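Local coordinates for poly-beta-hydroxybuterate polymerase (Cupriavidus necator, PDB 5T6O), which probably acts, through the catalytic domain present here, as an acyltransferase that polymerises hydroxybutyrate units into polyhydroxybutyrate, at residues T147-F152 and H243-N248; T272-S277 and L299-G304. The protein carries 1 engineered substitution. All coordinates share one frame; numbering follows the deposited sequence.

An alpha/beta hydrolase domain illustrates how a sheet core and its excursions are tied together: contact 1 ties a long excursion back to its starting loop, and contact 2 builds the sheet itself. Strand 140-146 ends in the loop 147-152; the chain then runs through two helices, 202-215 and 220-227, before helix 234-246 returns to that loop in contact 1. Only afterwards come strands 272-277 and 299-304, which pair in contact 2. The centres of the contacts lie about 17 Å apart, yet T147 N lies 2.9 Å from Y275 O, a probable hydrogen bond. Strand 140-146 is the direct neighbour of strand 272-277, so the excursion leaves the sheet beside contact 2 and its position is tied to the core.

Contact 1: residues T147-F152 and H243-N248; sequences TTLLDF and HTYLQN. With SO4 (sulfate ion), chain D.
F152 and Y245 bring the two backbones closest, their CA atoms 5.5 Å apart, where the irregular loop 147-152 meets the last turn of helix 234-246 and N248, which leaves the helix with positive phi. The F152 ring lies between two carbons on opposite faces. T244 CB stands almost over the ring centre, 3.3 Å from the centroid, in a CH-pi contact, while L149 CB covers the other face toward the rim. The CD2-CE2 edge of F152 points into the face of Y245, a T-shaped pair with centroids 5.0 Å apart and planes at 70°. Beyond it, the CD1 methyl of L149 reaches the phenol end of Y245. T244 OG1 is occupied by Y240 O, one helical turn back.

With CG anti to the backbone N (chi1 -163°), N248 directs its amide to the loop. Its OD1 accepts F152 N at 2.8 Å, from above the carbonyl plane, and also a water proton at 2.7 Å; the same water donates to L150 O. Its ND2 gives a nearly straight bond to D151 OD1, 2.9 Å away. That oxygen also takes A153 N, which fixes the carboxylate. In alpha/beta hydrolases, excursions between the sixth and seventh core strands commonly form cap or lid elements; here the returning helix is fastened to the loop that begins such an excursion.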
loop_
_atom_site.group_PDB
_atom_site.type_symbol
_atom_site.label_atom_id
_atom_site.label_comp_id
_atom_site.label_asym_id
_atom_site.label_seq_id
_atom_site.Cartn_x
_atom_site.Cartn_y
_atom_site.Cartn_z
ATOM N N THR A 147 -8.172 -7.888 -19.635
ATOM C CA THR A 147 -8.044 -8.240 -18.221
ATOM C C THR A 147 -7.303 -9.568 -18.051
ATOM O O THR A 147 -7.759 -10.485 -17.365
ATOM C CB THR A 147 -9.437 -8.280 -17.582
ATOM O OG1 THR A 147 -10.122 -7.086 -17.955
ATOM C CG2 THR A 147 -9.372 -8.326 -16.072
ATOM N N THR A 148 -6.139 -9.667 -18.683
ATOM C CA THR A 148 -5.406 -10.928 -18.780
ATOM C C THR A 148 -4.119 -10.866 -17.969
ATOM O O THR A 148 -3.355 -9.907 -18.087
ATOM C CB THR A 148 -5.083 -11.229 -20.244
ATOM O OG1 THR A 148 -6.304 -11.434 -20.958
ATOM C CG2 THR A 148 -4.159 -12.453 -20.381
ATOM N N LEU A 149 -3.869 -11.893 -17.163
ATOM C CA LEU A 149 -2.578 -12.041 -16.504
ATOM C C LEU A 149 -1.655 -12.867 -17.391
ATOM O O LEU A 149 -2.001 -13.988 -17.781
ATOM C CB LEU A 149 -2.736 -12.705 -15.136
ATOM C CG LEU A 149 -3.431 -11.850 -14.077
ATOM C CD1 LEU A 149 -3.750 -12.699 -12.826
ATOM C CD2 LEU A 149 -2.560 -10.644 -13.721
ATOM N N LEU A 150 -0.504 -12.297 -17.736
ATOM C CA LEU A 150 0.624 -13.045 -18.270
ATOM C C LEU A 150 1.804 -13.031 -17.310
ATOM O O LEU A 150 2.424 -14.079 -17.051
ATOM C CB LEU A 150 1.050 -12.470 -19.631
ATOM C CG LEU A 150 -0.002 -12.490 -20.743
ATOM C CD1 LEU A 150 0.579 -11.883 -22.023
ATOM C CD2 LEU A 150 -0.549 -13.902 -20.992
ATOM N N ASP A 151 2.117 -11.857 -16.762
ATOM C CA ASP A 151 3.071 -11.710 -15.664
ATOM C C ASP A 151 2.272 -11.668 -14.369
ATOM O O ASP A 151 1.472 -10.754 -14.156
ATOM C CB ASP A 151 3.905 -10.438 -15.849
ATOM C CG ASP A 151 4.998 -10.271 -14.800
ATOM O OD1 ASP A 151 4.959 -10.924 -13.728
ATOM O OD2 ASP A 151 5.902 -9.449 -15.057
ATOM N N PHE A 152 2.468 -12.673 -13.514
ATOM C CA PHE A 152 1.672 -12.826 -12.307
ATOM C C PHE A 152 2.372 -12.259 -11.074
ATOM O O PHE A 152 1.954 -12.538 -9.942
ATOM C CB PHE A 152 1.309 -14.312 -12.101
ATOM C CG PHE A 152 0.311 -14.855 -13.117
ATOM C CD1 PHE A 152 0.674 -15.024 -14.450
ATOM C CD2 PHE A 152 -0.970 -15.221 -12.730
ATOM C CE1 PHE A 152 -0.236 -15.520 -15.385
ATOM C CE2 PHE A 152 -1.895 -15.720 -13.661
ATOM C CZ PHE A 152 -1.524 -15.873 -14.982
ATOM N N HIS A 243 2.460 -22.732 -12.030
ATOM C CA HIS A 243 3.370 -22.140 -13.003
ATOM C C HIS A 243 3.049 -20.685 -13.317
ATOM O O HIS A 243 3.837 -20.030 -14.012
ATOM C CB HIS A 243 3.372 -22.968 -14.294
ATOM C CG HIS A 243 3.954 -24.339 -14.116
ATOM N ND1 HIS A 243 5.288 -24.547 -13.841
ATOM C CD2 HIS A 243 3.380 -25.568 -14.150
ATOM C CE1 HIS A 243 5.513 -25.846 -13.725
ATOM N NE2 HIS A 243 4.371 -26.487 -13.902
ATOM N N THR A 244 1.925 -20.164 -12.826
ATOM C CA THR A 244 1.642 -18.743 -12.990
ATOM C C THR A 244 1.669 -18.034 -11.635
ATOM O O THR A 244 2.674 -17.399 -11.294
ATOM C CB THR A 244 0.309 -18.536 -13.738
ATOM O OG1 THR A 244 -0.805 -18.944 -12.933
ATOM C CG2 THR A 244 0.295 -19.339 -15.026
ATOM N N TYR A 245 0.608 -18.168 -10.833
ATOM C CA TYR A 245 0.554 -17.455 -9.559
ATOM C C TYR A 245 1.770 -17.731 -8.679
ATOM O O TYR A 245 2.296 -16.815 -8.037
ATOM C CB TYR A 245 -0.722 -17.819 -8.800
ATOM C CG TYR A 245 -1.951 -17.161 -9.359
ATOM C CD1 TYR A 245 -2.325 -15.879 -8.954
ATOM C CD2 TYR A 245 -2.744 -17.812 -10.292
ATOM C CE1 TYR A 245 -3.455 -15.277 -9.466
ATOM C CE2 TYR A 245 -3.867 -17.213 -10.809
ATOM C CZ TYR A 245 -4.220 -15.949 -10.392
ATOM O OH TYR A 245 -5.349 -15.359 -10.908
ATOM N N LEU A 246 2.231 -18.985 -8.622
ATOM C CA LEU A 246 3.280 -19.292 -7.653
ATOM C C LEU A 246 4.683 -19.050 -8.195
ATOM O O LEU A 246 5.491 -18.370 -7.555
ATOM C CB LEU A 246 3.153 -20.741 -7.174
ATOM C CG LEU A 246 2.202 -20.907 -5.995
ATOM C CD1 LEU A 246 2.133 -22.364 -5.601
ATOM C CD2 LEU A 246 2.683 -20.064 -4.821
ATOM N N GLN A 247 4.998 -19.610 -9.357
ATOM C CA GLN A 247 6.350 -19.556 -9.886
ATOM C C GLN A 247 6.507 -18.580 -11.039
ATOM O O GLN A 247 7.644 -18.283 -11.419
ATOM C CB GLN A 247 6.791 -20.959 -10.317
ATOM C CG GLN A 247 6.886 -21.890 -9.113
ATOM C CD GLN A 247 7.162 -23.332 -9.481
ATOM O OE1 GLN A 247 7.270 -23.686 -10.657
ATOM N NE2 GLN A 247 7.278 -24.177 -8.466
ATOM N N ASN A 248 5.405 -18.075 -11.593
ATOM C CA ASN A 248 5.416 -16.967 -12.554
ATOM C C ASN A 248 6.394 -17.221 -13.700
ATOM O O ASN A 248 7.285 -16.416 -13.989
ATOM C CB ASN A 248 5.744 -15.644 -11.851
ATOM C CG ASN A 248 5.376 -14.439 -12.696
ATOM O OD1 ASN A 248 4.515 -14.528 -13.579
ATOM N ND2 ASN A 248 6.024 -13.309 -12.433
HETATM S S SO4 D . 3.793 -30.130 -13.756
HETATM O O1 SO4 D . 4.766 -30.131 -14.845
HETATM O O2 SO4 D . 4.199 -29.118 -12.775
HETATM O O3 SO4 D . 3.712 -31.445 -13.121
HETATM O O4 SO4 D . 2.459 -29.848 -14.289
HETATM O O HOH W 1 4.135 -15.952 -15.900
#

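Contact 2: residues T272-S277 and L299-G304; sequences TYIYGS and LRFVLG
The backbones of T272, I274 and G276 are hydrogen-bonded to those of R300, V302 and G304 in a parallel ladder of five hydrogen bonds, with the strand axes at 21°. Within it I274 uses both polar atoms: its N meets R300 O at 2.8 Å and its O receives V302 N at 3.0 Å. On the face bearing Y273, R300 and V302, the tyrosine's CE2 side lies alongside the aliphatic part of R300, 3.8 Å from its CD, and the hydroxyl oxygen of Y273 sits 3.3 Å from V302 CG2. Y275 reaches over the backbone at the far end of the ladder; with CG anti to the backbone N (chi1 170°), its OH comes within 3.3 Å of the CA of G304, which has no side chain, and donates to S277 OG at 2.6 Å. On the opposite face, I274 CG2 packs against F301 CD1 at 3.6 Å, the two side chains meeting at about a right angle, and L299 CD2 lies beside T272 CB.

Further out, D350 holds this row together by accepting Y273 OH on one oxygen and forming a salt bridge with R300 through the other; D327 bridges to R300 as well. The F301 ring meets Y289 and W336 edge-to-face. The pair belongs to a beta-alpha-beta unit, with helix 285-289 in the connection, and corresponds to the seventh and eighth strands of the alpha/beta hydrolase fold, after which this family usually carries its catalytic acid and histidine.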
loop_
_atom_site.group_PDB
_atom_site.type_symbol
_atom_site.label_atom_id
_atom_site.label_comp_id
_atom_site.label_asym_id
_atom_site.label_seq_id
_atom_site.Cartn_x
_atom_site.Cartn_y
_atom_site.Cartn_z
ATOM N N THR A 272 -1.388 -6.179 -30.882
ATOM C CA THR A 272 -2.041 -6.656 -29.668
ATOM C C THR A 272 -2.632 -5.490 -28.889
ATOM O O THR A 272 -1.926 -4.520 -28.592
ATOM C CB THR A 272 -1.061 -7.430 -28.780
ATOM O OG1 THR A 272 -0.524 -8.534 -29.521
ATOM C CG2 THR A 272 -1.770 -7.934 -27.512
ATOM N N TYR A 273 -3.925 -5.602 -28.559
ATOM C CA TYR A 273 -4.649 -4.630 -27.745
ATOM C C TYR A 273 -4.767 -5.179 -26.330
ATOM O O TYR A 273 -5.310 -6.272 -26.134
ATOM C CB TYR A 273 -6.036 -4.382 -28.334
ATOM C CG TYR A 273 -6.846 -3.227 -27.771
ATOM C CD1 TYR A 273 -7.614 -3.369 -26.605
ATOM C CD2 TYR A 273 -6.924 -2.025 -28.462
ATOM C CE1 TYR A 273 -8.394 -2.308 -26.114
ATOM C CE2 TYR A 273 -7.695 -0.971 -27.986
ATOM C CZ TYR A 273 -8.433 -1.122 -26.822
ATOM O OH TYR A 273 -9.192 -0.060 -26.375
ATOM N N ILE A 274 -4.262 -4.427 -25.355
ATOM C CA ILE A 274 -4.139 -4.883 -23.973
ATOM C C ILE A 274 -4.987 -3.974 -23.104
ATOM O O ILE A 274 -4.771 -2.754 -23.084
ATOM C CB ILE A 274 -2.677 -4.877 -23.490
ATOM C CG1 ILE A 274 -1.794 -5.670 -24.458
ATOM C CG2 ILE A 274 -2.598 -5.484 -22.083
ATOM C CD1 ILE A 274 -0.288 -5.382 -24.321
ATOM N N TYR A 275 -5.958 -4.557 -22.400
ATOM C CA TYR A 275 -6.930 -3.792 -21.637
ATOM C C TYR A 275 -6.867 -4.189 -20.164
ATOM O O TYR A 275 -6.760 -5.372 -19.830
ATOM C CB TYR A 275 -8.386 -3.990 -22.170
ATOM C CG TYR A 275 -9.350 -3.386 -21.195
ATOM C CD1 TYR A 275 -9.643 -2.027 -21.239
ATOM C CD2 TYR A 275 -9.903 -4.148 -20.164
ATOM C CE1 TYR A 275 -10.467 -1.451 -20.296
ATOM C CE2 TYR A 275 -10.725 -3.570 -19.221
ATOM C CZ TYR A 275 -10.990 -2.225 -19.290
ATOM O OH TYR A 275 -11.788 -1.661 -18.332
ATOM N N GLY A 276 -6.981 -3.207 -19.280
ATOM C CA GLY A 276 -7.183 -3.487 -17.869
ATOM C C GLY A 276 -8.094 -2.442 -17.253
ATOM O O GLY A 276 -8.322 -1.378 -17.828
ATOM N N SER A 277 -8.611 -2.758 -16.063
ATOM C CA SER A 277 -9.506 -1.862 -15.335
ATOM C C SER A 277 -8.824 -1.328 -14.073
ATOM O O SER A 277 -8.173 -2.078 -13.336
ATOM C CB SER A 277 -10.812 -2.572 -14.962
ATOM O OG SER A 277 -11.542 -2.959 -16.120
ATOM N N LEU A 299 1.822 -2.654 -29.876
ATOM C CA LEU A 299 0.963 -2.832 -28.715
ATOM C C LEU A 299 0.200 -1.545 -28.438
ATOM O O LEU A 299 0.705 -0.444 -28.665
ATOM C CB LEU A 299 1.771 -3.215 -27.472
ATOM C CG LEU A 299 2.793 -4.328 -27.665
ATOM C CD1 LEU A 299 3.514 -4.618 -26.337
ATOM C CD2 LEU A 299 2.098 -5.572 -28.202
ATOM N N ARG A 300 -1.020 -1.703 -27.945
ATOM C CA ARG A 300 -1.826 -0.601 -27.434
ATOM C C ARG A 300 -2.298 -0.995 -26.048
ATOM O O ARG A 300 -2.765 -2.124 -25.854
ATOM C CB ARG A 300 -3.022 -0.314 -28.346
ATOM C CG ARG A 300 -3.943 0.802 -27.844
ATOM C CD ARG A 300 -4.819 1.326 -28.982
ATOM N NE ARG A 300 -5.659 2.460 -28.583
ATOM C CZ ARG A 300 -5.228 3.711 -28.475
ATOM N NH1 ARG A 300 -3.958 4.008 -28.727
ATOM N NH2 ARG A 300 -6.068 4.674 -28.116
ATOM N N PHE A 301 -2.141 -0.101 -25.073
ATOM C CA PHE A 301 -2.667 -0.356 -23.735
ATOM C C PHE A 301 -3.737 0.675 -23.411
ATOM O O PHE A 301 -3.528 1.877 -23.614
ATOM C CB PHE A 301 -1.586 -0.319 -22.655
ATOM C CG PHE A 301 -2.106 -0.736 -21.304
ATOM C CD1 PHE A 301 -2.131 -2.077 -20.949
ATOM C CD2 PHE A 301 -2.605 0.205 -20.414
ATOM C CE1 PHE A 301 -2.635 -2.466 -19.721
ATOM C CE2 PHE A 301 -3.108 -0.173 -19.182
ATOM C CZ PHE A 301 -3.124 -1.515 -18.838
ATOM N N VAL A 302 -4.873 0.208 -22.896
ATOM C CA VAL A 302 -5.995 1.078 -22.566
ATOM C C VAL A 302 -6.504 0.690 -21.187
ATOM O O VAL A 302 -6.668 -0.497 -20.890
ATOM C CB VAL A 302 -7.111 0.998 -23.625
ATOM C CG1 VAL A 302 -8.333 1.789 -23.175
ATOM C CG2 VAL A 302 -6.597 1.512 -24.968
ATOM N N LEU A 303 -6.713 1.691 -20.337
ATOM C CA LEU A 303 -7.148 1.513 -18.959
ATOM C C LEU A 303 -8.585 2.005 -18.832
ATOM O O LEU A 303 -8.860 3.175 -19.109
ATOM C CB LEU A 303 -6.240 2.305 -18.017
ATOM C CG LEU A 303 -6.451 2.195 -16.510
ATOM C CD1 LEU A 303 -6.262 0.756 -16.080
ATOM C CD2 LEU A 303 -5.448 3.115 -15.798
ATOM N N GLY A 304 -9.490 1.120 -18.424
ATOM C CA GLY A 304 -10.856 1.515 -18.139
ATOM C C GLY A 304 -11.024 1.839 -16.667
ATOM O O GLY A 304 -10.336 1.296 -15.819
#